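Local coordinates for imidazolonepropionase (Unidentified, PDB 2Q09), which catalyses the hydrolytic opening of the ring of 4-imidazolone-5-propanoate to N-formimidoyl-glutamate, the third step of histidine degradation, in a metal-bearing TIM-barrel active site, at residues 190-193 with 194-198; 223-226 with 227-231; 289-293 with 294-298; 328-331 with 332-336. All blocks are in the same frame, centred on the assembly; numbering follows the deposited sequence.

In the fold
All four contacts are local, each made along or at the end of a helix of the amidohydrolase TIM-barrel fold. Contacts 1 and 2 lie on the successive outer-layer helices 187-204 and 222-234, which pack together: their centres are 10 Å apart and C195 CB meets A231 CB at 3.8 Å. Contacts 3 and 4 form a second pair, centres 13 Å apart, where Y292 CB rests 3.8 Å from M334 SE. Contact 4 lies across the chain's centre from contacts 1 and 2. Contact 3 is nearest the active site: the L294 side chain comes within about 4 Å of the bound inhibitor, whereas W190 in contact 1 stays about 12 Å from it.

Contact 1 (190-193 with 194-198); sequences WVET and ICQEI
Helix 187-204, an outer helix of the TIM barrel, brings I194 over the indole of W190 one turn earlier. I194 CD1 sits over the face of the five-membered ring, 3.9 Å from its centroid, a CH-pi contact; its nearest indole atom is NE1. W190 reaches this place because its CG stands anti to the backbone N (chi1 172°), which carries the ring along the helix in the direction of I194 and I198. I198 continues the apolar strip, its CD1 lying 3.6 Å from W190 CH2 and meeting the six-membered ring obliquely. A wide flat indole suits a position where two branched isoleucines, one and two turns on, can share it.

The helix joins strand 168-176 to strand 210-213 in a beta-alpha-beta unit, and this strip is the side it turns to the barrel: I194 rests on A175 and A176, I198 on L173, and W190 NE1 makes a weak hydrogen bond to A175 O. Its backbone does not stay a regular alpha helix, however. I194 N bonds to W190 O at 3.1 Å, but T193 O accepts twice, from E197 N at 2.8 Å and from I198 N at 3.0 Å. The E197 bond is the more bent (136° at hydrogen) and the I198 bond the straighter (162°), and the latter closes a wider pi-type turn. On the exposed side, polar E192 and Q196 lie alongside each other and point the same way, with Q196 NE2 3.6 Å from E192 CG.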
loop_
_atom_site.group_PDB
_atom_site.type_symbol
_atom_site.label_atom_id
_atom_site.label_comp_id
_atom_site.label_asym_id
_atom_site.label_seq_id
_atom_site.Cartn_x
_atom_site.Cartn_y
_atom_site.Cartn_z
ATOM N N TRP A 190 19.483 -18.400 -5.386
ATOM C CA TRP A 190 18.638 -17.662 -4.454
ATOM C C TRP A 190 17.190 -17.788 -4.922
ATOM O O TRP A 190 16.278 -17.955 -4.119
ATOM C CB TRP A 190 19.069 -16.187 -4.407
ATOM C CG TRP A 190 18.151 -15.301 -3.614
ATOM C CD1 TRP A 190 17.560 -14.145 -4.042
ATOM C CD2 TRP A 190 17.709 -15.504 -2.263
ATOM N NE1 TRP A 190 16.773 -13.616 -3.043
ATOM C CE2 TRP A 190 16.846 -14.429 -1.943
ATOM C CE3 TRP A 190 17.956 -16.490 -1.293
ATOM C CZ2 TRP A 190 16.230 -14.309 -0.693
ATOM C CZ3 TRP A 190 17.339 -16.369 -0.044
ATOM C CH2 TRP A 190 16.486 -15.284 0.241
ATOM N N VAL A 191 16.979 -17.712 -6.230
ATOM C CA VAL A 191 15.637 -17.842 -6.777
ATOM C C VAL A 191 15.074 -19.224 -6.435
ATOM O O VAL A 191 13.903 -19.347 -6.073
ATOM C CB VAL A 191 15.630 -17.633 -8.310
ATOM C CG1 VAL A 191 14.235 -17.898 -8.865
ATOM C CG2 VAL A 191 16.058 -16.208 -8.636
ATOM N N GLU A 192 15.904 -20.261 -6.534
ATOM C CA GLU A 192 15.441 -21.608 -6.200
ATOM C C GLU A 192 15.008 -21.691 -4.739
ATOM O O GLU A 192 14.014 -22.330 -4.409
ATOM C CB GLU A 192 16.537 -22.644 -6.453
ATOM C CG GLU A 192 16.494 -23.278 -7.839
ATOM C CD GLU A 192 17.451 -24.449 -7.977
ATOM O OE1 GLU A 192 17.427 -25.115 -9.030
ATOM O OE2 GLU A 192 18.230 -24.700 -7.032
ATOM N N THR A 193 15.770 -21.044 -3.866
ATOM C CA THR A 193 15.470 -21.039 -2.439
ATOM C C THR A 193 14.101 -20.428 -2.160
ATOM O O THR A 193 13.317 -20.962 -1.373
ATOM C CB THR A 193 16.529 -20.241 -1.664
ATOM O OG1 THR A 193 17.794 -20.904 -1.765
ATOM C CG2 THR A 193 16.131 -20.116 -0.192
ATOM N N ILE A 194 13.825 -19.299 -2.806
ATOM C CA ILE A 194 12.553 -18.603 -2.648
ATOM C C ILE A 194 11.406 -19.498 -3.094
ATOM O O ILE A 194 10.403 -19.645 -2.396
ATOM C CB ILE A 194 12.513 -17.304 -3.508
ATOM C CG1 ILE A 194 13.600 -16.329 -3.046
ATOM C CG2 ILE A 194 11.149 -16.644 -3.403
ATOM C CD1 ILE A 194 13.700 -15.073 -3.898
ATOM N N CYS A 195 11.563 -20.087 -4.272
ATOM C CA CYS A 195 10.536 -20.945 -4.843
ATOM C C CYS A 195 10.338 -22.283 -4.131
ATOM O O CYS A 195 9.209 -22.725 -3.927
ATOM C CB CYS A 195 10.848 -21.207 -6.322
ATOM S SG CYS A 195 10.883 -19.728 -7.358
ATOM N N GLN A 196 11.430 -22.925 -3.734
ATOM C CA GLN A 196 11.319 -24.235 -3.103
ATOM C C GLN A 196 11.283 -24.266 -1.586
ATOM O O GLN A 196 10.920 -25.286 -0.993
ATOM C CB GLN A 196 12.465 -25.126 -3.587
ATOM C CG GLN A 196 12.394 -25.490 -5.052
ATOM C CD GLN A 196 13.682 -26.093 -5.556
ATOM O OE1 GLN A 196 14.315 -26.895 -4.873
ATOM N NE2 GLN A 196 14.076 -25.720 -6.763
ATOM N N GLU A 197 11.641 -23.161 -0.946
ATOM C CA GLU A 197 11.671 -23.148 0.506
ATOM C C GLU A 197 10.912 -22.008 1.169
ATOM O O GLU A 197 10.020 -22.240 1.983
ATOM C CB GLU A 197 13.130 -23.140 0.966
ATOM C CG GLU A 197 13.890 -24.389 0.535
ATOM C CD GLU A 197 15.395 -24.266 0.689
ATOM O OE1 GLU A 197 15.857 -23.511 1.566
ATOM O OE2 GLU A 197 16.119 -24.945 -0.068
ATOM N N ILE A 198 11.258 -20.772 0.822
ATOM C CA ILE A 198 10.611 -19.629 1.445
ATOM C C ILE A 198 9.110 -19.503 1.172
ATOM O O ILE A 198 8.316 -19.390 2.109
ATOM C CB ILE A 198 11.339 -18.331 1.069
ATOM C CG1 ILE A 198 12.842 -18.509 1.353
ATOM C CG2 ILE A 198 10.790 -17.165 1.896
ATOM C CD1 ILE A 198 13.677 -17.229 1.296
#

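Contact 2 (223-226 with 227-231)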
loop_
_atom_site.group_PDB
_atom_site.type_symbol
_atom_site.label_atom_id
_atom_site.label_comp_id
_atom_site.label_asym_id
_atom_site.label_seq_id
_atom_site.Cartn_x
_atom_site.Cartn_y
_atom_site.Cartn_z
ATOM N N ALA A 223 13.029 -13.592 -16.480
ATOM C CA ALA A 223 13.022 -15.046 -16.339
ATOM C C ALA A 223 12.977 -15.455 -14.870
ATOM O O ALA A 223 12.201 -16.326 -14.491
ATOM C CB ALA A 223 14.253 -15.645 -17.019
ATOM N N GLN A 224 13.806 -14.825 -14.048
ATOM C CA GLN A 224 13.837 -15.140 -12.627
ATOM C C GLN A 224 12.533 -14.713 -11.969
ATOM O O GLN A 224 12.079 -15.336 -11.010
ATOM C CB GLN A 224 15.017 -14.437 -11.968
ATOM C CG GLN A 224 16.349 -14.838 -12.573
ATOM C CD GLN A 224 17.505 -14.052 -12.006
ATOM O OE1 GLN A 224 17.456 -12.826 -11.931
ATOM N NE2 GLN A 224 18.561 -14.753 -11.613
ATOM N N THR A 225 11.934 -13.648 -12.485
ATOM C CA THR A 225 10.672 -13.151 -11.952
ATOM C C THR A 225 9.578 -14.168 -12.250
ATOM O O THR A 225 8.712 -14.428 -11.420
ATOM C CB THR A 225 10.288 -11.790 -12.589
ATOM O OG1 THR A 225 11.274 -10.802 -12.254
ATOM C CG2 THR A 225 8.928 -11.331 -12.086
ATOM N N GLU A 226 9.630 -14.756 -13.439
ATOM C CA GLU A 226 8.637 -15.743 -13.830
ATOM C C GLU A 226 8.689 -16.975 -12.939
ATOM O O GLU A 226 7.656 -17.553 -12.617
ATOM C CB GLU A 226 8.853 -16.154 -15.279
ATOM C CG GLU A 226 8.020 -17.337 -15.704
ATOM C CD GLU A 226 8.191 -17.651 -17.169
ATOM O OE1 GLU A 226 9.350 -17.751 -17.621
ATOM O OE2 GLU A 226 7.170 -17.802 -17.864
ATOM N N GLN A 227 9.895 -17.376 -12.548
ATOM C CA GLN A 227 10.067 -18.537 -11.685
ATOM C C GLN A 227 9.339 -18.317 -10.364
ATOM O O GLN A 227 8.689 -19.218 -9.841
ATOM C CB GLN A 227 11.557 -18.784 -11.430
ATOM C CG GLN A 227 12.299 -19.373 -12.620
ATOM C CD GLN A 227 11.676 -20.665 -13.101
ATOM O OE1 GLN A 227 10.971 -20.691 -14.105
ATOM N NE2 GLN A 227 11.919 -21.744 -12.372
ATOM N N VAL A 228 9.449 -17.109 -9.824
ATOM C CA VAL A 228 8.787 -16.783 -8.570
ATOM C C VAL A 228 7.269 -16.847 -8.690
ATOM O O VAL A 228 6.621 -17.526 -7.898
ATOM C CB VAL A 228 9.196 -15.382 -8.075
ATOM C CG1 VAL A 228 8.275 -14.939 -6.945
ATOM C CG2 VAL A 228 10.638 -15.408 -7.590
ATOM N N TYR A 229 6.701 -16.145 -9.667
ATOM C CA TYR A 229 5.249 -16.151 -9.855
ATOM C C TYR A 229 4.705 -17.566 -10.009
ATOM O O TYR A 229 3.584 -17.859 -9.589
ATOM C CB TYR A 229 4.852 -15.311 -11.076
ATOM C CG TYR A 229 5.088 -13.823 -10.908
ATOM C CD1 TYR A 229 5.353 -13.276 -9.656
ATOM C CD2 TYR A 229 5.025 -12.960 -12.003
ATOM C CE1 TYR A 229 5.552 -11.906 -9.496
ATOM C CE2 TYR A 229 5.224 -11.594 -11.852
ATOM C CZ TYR A 229 5.487 -11.073 -10.597
ATOM O OH TYR A 229 5.691 -9.719 -10.441
ATOM N N LEU A 230 5.499 -18.439 -10.617
ATOM C CA LEU A 230 5.083 -19.826 -10.807
ATOM C C LEU A 230 4.909 -20.518 -9.462
ATOM O O LEU A 230 3.936 -21.238 -9.240
ATOM C CB LEU A 230 6.119 -20.579 -11.641
ATOM C CG LEU A 230 6.058 -20.297 -13.140
ATOM C CD1 LEU A 230 7.221 -20.978 -13.837
ATOM C CD2 LEU A 230 4.734 -20.801 -13.696
ATOM N N ALA A 231 5.862 -20.290 -8.568
ATOM C CA ALA A 231 5.817 -20.879 -7.238
ATOM C C ALA A 231 4.633 -20.312 -6.458
ATOM O O ALA A 231 3.874 -21.052 -5.831
ATOM C CB ALA A 231 7.119 -20.593 -6.505
#
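T225 and Y229, one turn apart on helix 222-234, lie side by side and point the same way, so that the threonine methyl comes over a face of the phenol. T225 CG2 is 4.0 Å from the Y229 ring centroid, 26° off the normal, and its closest ring atom is CE2 at 3.7 Å. The methyl takes this post because it stands anti to the backbone N of T225 (chi1 -63°, measured to OG1), while OG1 turns back to bond S221 O. T225 O also lies over the ring, near CG, and accepts a nearly straight hydrogen bond from Y229 N (3.2 Å, 173°). Tyrosine suits this buried place because its polar tip is satisfied: OH bonds to K240 O on the next strand.

E226 and L230 likewise run alongside each other, with CG of E226 4.2 Å from CD1 of L230; L230 CG also lies 3.2 Å from E226 O.

Helix 222-234 links strands 210-213 and 238-243 of the barrel. T225, V228 and Y229 face V213, while Q227 and A231 pack on V191 and C195 of helix 187-204. On another flank, T225 and E226 meet L254 of helix 251-257, and Y229 touches A255 there.

Contact 3 (289-293 with 294-298); sequences TAFYF and LKETK
F291 sends its ring from the last turn of helix 288-293 out against E296, with K298 O at its edge. Its CB holds CG anti to the backbone N (chi1 176°), which sends the ring toward the loop. CD1 comes 3.5 Å from E296 CB, and CE1 lies equally close to E296 CG. CE1 also approaches K298 O at 3.2 Å, where the carbonyl oxygen sits near the ring plane; that oxygen is buried with no hydrogen-bond partner in the model, and the positive rim of an aromatic ring is a plausible neighbour for it. At the far end, CZ lies 3.4 Å from E296 O, placed obliquely. The two side chains cross at about a right angle, and the phenyl meets the glutamate side chain through CB and CG.

The backbone beneath is a Schellman motif that ends the helix. K295 adopts positive phi (58°), and E296 N returns to F291 O at 3.1 Å while K295 N returns to Y292 O. Water 1 donates to both F291 O and E296 O, bridging the turn. Beyond it, E296 bends at chi2 (62°) to fold its carboxylate back on the loop. There OE2 accepts from K298 N through its anti lone pair, at 3.0 Å, and from T297 N, which comes from above the carboxylate plane. A glutamate suits this position, since its acid group can hold two successive loop amides. L294 N bonds to A290 O, and the leucine side chain borders the inhibitor pocket near T322.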
loop_
_atom_site.group_PDB
_atom_site.type_symbol
_atom_site.label_atom_id
_atom_site.label_comp_id
_atom_site.label_asym_id
_atom_site.label_seq_id
_atom_site.Cartn_x
_atom_site.Cartn_y
_atom_site.Cartn_z
ATOM N N THR A 289 6.415 9.521 -3.923
ATOM C CA THR A 289 7.425 9.853 -2.923
ATOM C C THR A 289 8.815 9.337 -3.282
ATOM O O THR A 289 9.811 10.029 -3.065
ATOM C CB THR A 289 7.016 9.326 -1.535
ATOM O OG1 THR A 289 5.746 9.889 -1.182
ATOM C CG2 THR A 289 8.038 9.735 -0.485
ATOM N N ALA A 290 8.880 8.129 -3.837
ATOM C CA ALA A 290 10.160 7.553 -4.242
ATOM C C ALA A 290 10.691 8.349 -5.439
ATOM O O ALA A 290 11.901 8.543 -5.596
ATOM C CB ALA A 290 9.982 6.074 -4.627
ATOM N N PHE A 291 9.773 8.793 -6.286
ATOM C CA PHE A 291 10.117 9.574 -7.470
ATOM C C PHE A 291 10.758 10.890 -7.000
ATOM O O PHE A 291 11.777 11.345 -7.544
ATOM C CB PHE A 291 8.842 9.861 -8.262
ATOM C CG PHE A 291 9.050 10.743 -9.458
ATOM C CD1 PHE A 291 9.477 10.208 -10.667
ATOM C CD2 PHE A 291 8.836 12.113 -9.368
ATOM C CE1 PHE A 291 9.694 11.021 -11.770
ATOM C CE2 PHE A 291 9.048 12.945 -10.474
ATOM C CZ PHE A 291 9.480 12.393 -11.676
ATOM N N TYR A 292 10.137 11.501 -5.996
ATOM C CA TYR A 292 10.623 12.750 -5.405
ATOM C C TYR A 292 12.023 12.599 -4.784
ATOM O O TYR A 292 12.979 13.295 -5.151
ATOM C CB TYR A 292 9.642 13.216 -4.316
ATOM C CG TYR A 292 10.277 14.015 -3.197
ATOM C CD1 TYR A 292 10.576 15.373 -3.358
ATOM C CD2 TYR A 292 10.609 13.402 -1.987
ATOM C CE1 TYR A 292 11.193 16.103 -2.333
ATOM C CE2 TYR A 292 11.231 14.115 -0.960
ATOM C CZ TYR A 292 11.520 15.458 -1.136
ATOM O OH TYR A 292 12.147 16.154 -0.128
ATOM N N PHE A 293 12.122 11.678 -3.830
ATOM C CA PHE A 293 13.361 11.458 -3.099
ATOM C C PHE A 293 14.542 11.024 -3.956
ATOM O O PHE A 293 15.685 11.439 -3.706
ATOM C CB PHE A 293 13.126 10.445 -1.977
ATOM C CG PHE A 293 14.129 10.539 -0.868
ATOM C CD1 PHE A 293 14.262 11.718 -0.130
ATOM C CD2 PHE A 293 14.941 9.454 -0.556
ATOM C CE1 PHE A 293 15.202 11.817 0.893
ATOM C CE2 PHE A 293 15.882 9.540 0.462
ATOM C CZ PHE A 293 16.008 10.726 1.194
ATOM N N LEU A 294 14.274 10.202 -4.967
ATOM C CA LEU A 294 15.336 9.735 -5.857
ATOM C C LEU A 294 15.690 10.811 -6.888
ATOM O O LEU A 294 16.629 10.647 -7.669
ATOM C CB LEU A 294 14.908 8.449 -6.570
ATOM C CG LEU A 294 14.971 7.170 -5.727
ATOM C CD1 LEU A 294 14.291 6.020 -6.470
ATOM C CD2 LEU A 294 16.425 6.826 -5.438
ATOM N N LYS A 295 14.934 11.909 -6.884
ATOM C CA LYS A 295 15.165 13.014 -7.816
ATOM C C LYS A 295 15.080 12.554 -9.270
ATOM O O LYS A 295 15.815 13.017 -10.142
ATOM C CB LYS A 295 16.530 13.644 -7.534
ATOM C CG LYS A 295 16.663 14.166 -6.094
ATOM C CD LYS A 295 18.066 14.674 -5.787
ATOM C CE LYS A 295 19.086 13.540 -5.761
ATOM N NZ LYS A 295 20.449 14.029 -5.408
ATOM N N GLU A 296 14.148 11.646 -9.524
ATOM C CA GLU A 296 13.934 11.090 -10.853
ATOM C C GLU A 296 13.347 12.153 -11.777
ATOM O O GLU A 296 12.746 13.126 -11.313
ATOM C CB GLU A 296 12.982 9.891 -10.748
ATOM C CG GLU A 296 12.633 9.233 -12.074
ATOM C CD GLU A 296 13.843 8.657 -12.783
ATOM O OE1 GLU A 296 14.474 7.732 -12.230
ATOM O OE2 GLU A 296 14.157 9.131 -13.895
ATOM N N THR A 297 13.528 11.977 -13.082
ATOM C CA THR A 297 12.987 12.929 -14.038
ATOM C C THR A 297 12.048 12.259 -15.033
ATOM O O THR A 297 11.319 12.935 -15.750
ATOM C CB THR A 297 14.113 13.667 -14.797
ATOM O OG1 THR A 297 15.025 12.710 -15.348
ATOM C CG2 THR A 297 14.873 14.595 -13.845
ATOM N N LYS A 298 12.062 10.932 -15.062
ATOM C CA LYS A 298 11.189 10.179 -15.962
ATOM C C LYS A 298 9.866 9.912 -15.251
ATOM O O LYS A 298 9.802 9.139 -14.298
ATOM C CB LYS A 298 11.845 8.856 -16.355
ATOM C CG LYS A 298 11.103 8.072 -17.433
ATOM C CD LYS A 298 10.921 8.894 -18.697
ATOM C CE LYS A 298 10.637 8.001 -19.885
ATOM N NZ LYS A 298 9.718 6.894 -19.519
HETATM O O HOH W 1 11.941 13.813 -8.801
#

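Contact 4 (328-331 with 332-336); sequences LRMA and MNMAC
A331 O and A335 N form the shortest hydrogen bond between 328-331 and 332-336, at 2.8 Å. M330 O receives M334 N, R329 O receives N333 N, and L328 O receives M332 N at 3.0 Å, the regular i to i+4 pattern of an alpha helix. The guanidinium of R329 leaves this turn altogether: NH2 bonds to Q394 OE1 and NE to L386 O, so the long arginine ties the helix to the chain's C-terminal part.

Three selenomethionines, introduced as methionine analogues, supply much of the packing. M330 stands with CG anti to its N (chi1 -177°) and then bends at both later torsions, which swings CE back across the helix surface. CE thereby reaches M334 CG at 3.7 Å and N333 OD1 at 3.6 Å. M334 runs extended instead, its own CE 3.9 Å from M330 CE. On another side, M332 SE lies 4.1 Å from R329 CG and grazes L328 CG at 4.5 Å. Unbranched, pliable methionine side chains can bend, as M330 does, or run straight, as M334 does, to fit against their neighbours, and the small A331 leaves room for close approach to a neighbouring helix.

That neighbour is helix 288-293: A331 and M334 meet T289, and M334 also touches P288 and Y292. L328 packs on L68 and D70 of barrel strand 63-73, and M332 on M347 of helix 343-349.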
loop_
_atom_site.group_PDB
_atom_site.type_symbol
_atom_site.label_atom_id
_atom_site.label_comp_id
_atom_site.label_asym_id
_atom_site.label_seq_id
_atom_site.Cartn_x
_atom_site.Cartn_y
_atom_site.Cartn_z
ATOM N N LEU A 328 0.677 8.951 4.039
ATOM C CA LEU A 328 -0.030 8.561 2.827
ATOM C C LEU A 328 -0.547 9.833 2.164
ATOM O O LEU A 328 -0.509 9.977 0.945
ATOM C CB LEU A 328 -1.217 7.644 3.139
ATOM C CG LEU A 328 -2.109 7.336 1.927
ATOM C CD1 LEU A 328 -1.289 6.629 0.849
ATOM C CD2 LEU A 328 -3.290 6.468 2.352
ATOM N N ARG A 329 -1.033 10.758 2.982
ATOM C CA ARG A 329 -1.563 12.003 2.447
ATOM C C ARG A 329 -0.518 12.847 1.728
ATOM O O ARG A 329 -0.838 13.527 0.756
ATOM C CB ARG A 329 -2.261 12.799 3.553
ATOM C CG ARG A 329 -3.552 12.096 3.999
ATOM C CD ARG A 329 -4.291 12.835 5.097
ATOM N NE ARG A 329 -4.799 14.125 4.644
ATOM C CZ ARG A 329 -5.514 14.943 5.411
ATOM N NH1 ARG A 329 -5.802 14.589 6.658
ATOM N NH2 ARG A 329 -5.927 16.115 4.952
HETATM N N MSE A 330 0.733 12.791 2.180
HETATM C CA MSE A 330 1.794 13.550 1.518
HETATM C C MSE A 330 1.945 12.925 0.128
HETATM O O MSE A 330 2.187 13.614 -0.867
HETATM C CB MSE A 330 3.112 13.425 2.286
HETATM C CG MSE A 330 4.259 14.237 1.703
HETATM SE SE MSE A 330 3.975 16.170 1.891
HETATM C CE MSE A 330 3.723 16.630 0.037
ATOM N N ALA A 331 1.788 11.608 0.064
ATOM C CA ALA A 331 1.902 10.902 -1.209
ATOM C C ALA A 331 0.790 11.347 -2.155
ATOM O O ALA A 331 0.993 11.474 -3.366
ATOM C CB ALA A 331 1.824 9.389 -0.987
HETATM N N MSE A 332 -0.396 11.565 -1.599
HETATM C CA MSE A 332 -1.534 12.011 -2.399
HETATM C C MSE A 332 -1.236 13.406 -2.956
HETATM O O MSE A 332 -1.500 13.698 -4.128
HETATM C CB MSE A 332 -2.795 12.049 -1.531
HETATM C CG MSE A 332 -3.230 10.663 -1.040
HETATM SE SE MSE A 332 -4.584 10.729 0.325
HETATM C CE MSE A 332 -6.115 11.161 -0.849
ATOM N N ASN A 333 -0.696 14.267 -2.100
ATOM C CA ASN A 333 -0.348 15.626 -2.501
ATOM C C ASN A 333 0.702 15.576 -3.614
ATOM O O ASN A 333 0.627 16.318 -4.593
ATOM C CB ASN A 333 0.185 16.396 -1.291
ATOM C CG ASN A 333 0.475 17.850 -1.594
ATOM O OD1 ASN A 333 1.459 18.177 -2.264
ATOM N ND2 ASN A 333 -0.390 18.736 -1.104
HETATM N N MSE A 334 1.674 14.681 -3.469
HETATM C CA MSE A 334 2.714 14.558 -4.480
HETATM C C MSE A 334 2.206 13.947 -5.781
HETATM O O MSE A 334 2.670 14.323 -6.852
HETATM C CB MSE A 334 3.902 13.759 -3.943
HETATM C CG MSE A 334 4.687 14.514 -2.891
HETATM SE SE MSE A 334 6.343 13.632 -2.388
HETATM C CE MSE A 334 7.053 15.008 -1.203
ATOM N N ALA A 335 1.269 13.007 -5.698
ATOM C CA ALA A 335 0.717 12.412 -6.910
ATOM C C ALA A 335 0.072 13.534 -7.730
ATOM O O ALA A 335 0.195 13.571 -8.951
ATOM C CB ALA A 335 -0.325 11.355 -6.560
ATOM N N CYS A 336 -0.598 14.455 -7.047
ATOM C CA CYS A 336 -1.251 15.568 -7.727
ATOM C C CYS A 336 -0.221 16.548 -8.276
ATOM O O CYS A 336 -0.214 16.865 -9.462
ATOM C CB CYS A 336 -2.183 16.318 -6.770
ATOM S SG CYS A 336 -3.660 15.402 -6.259
#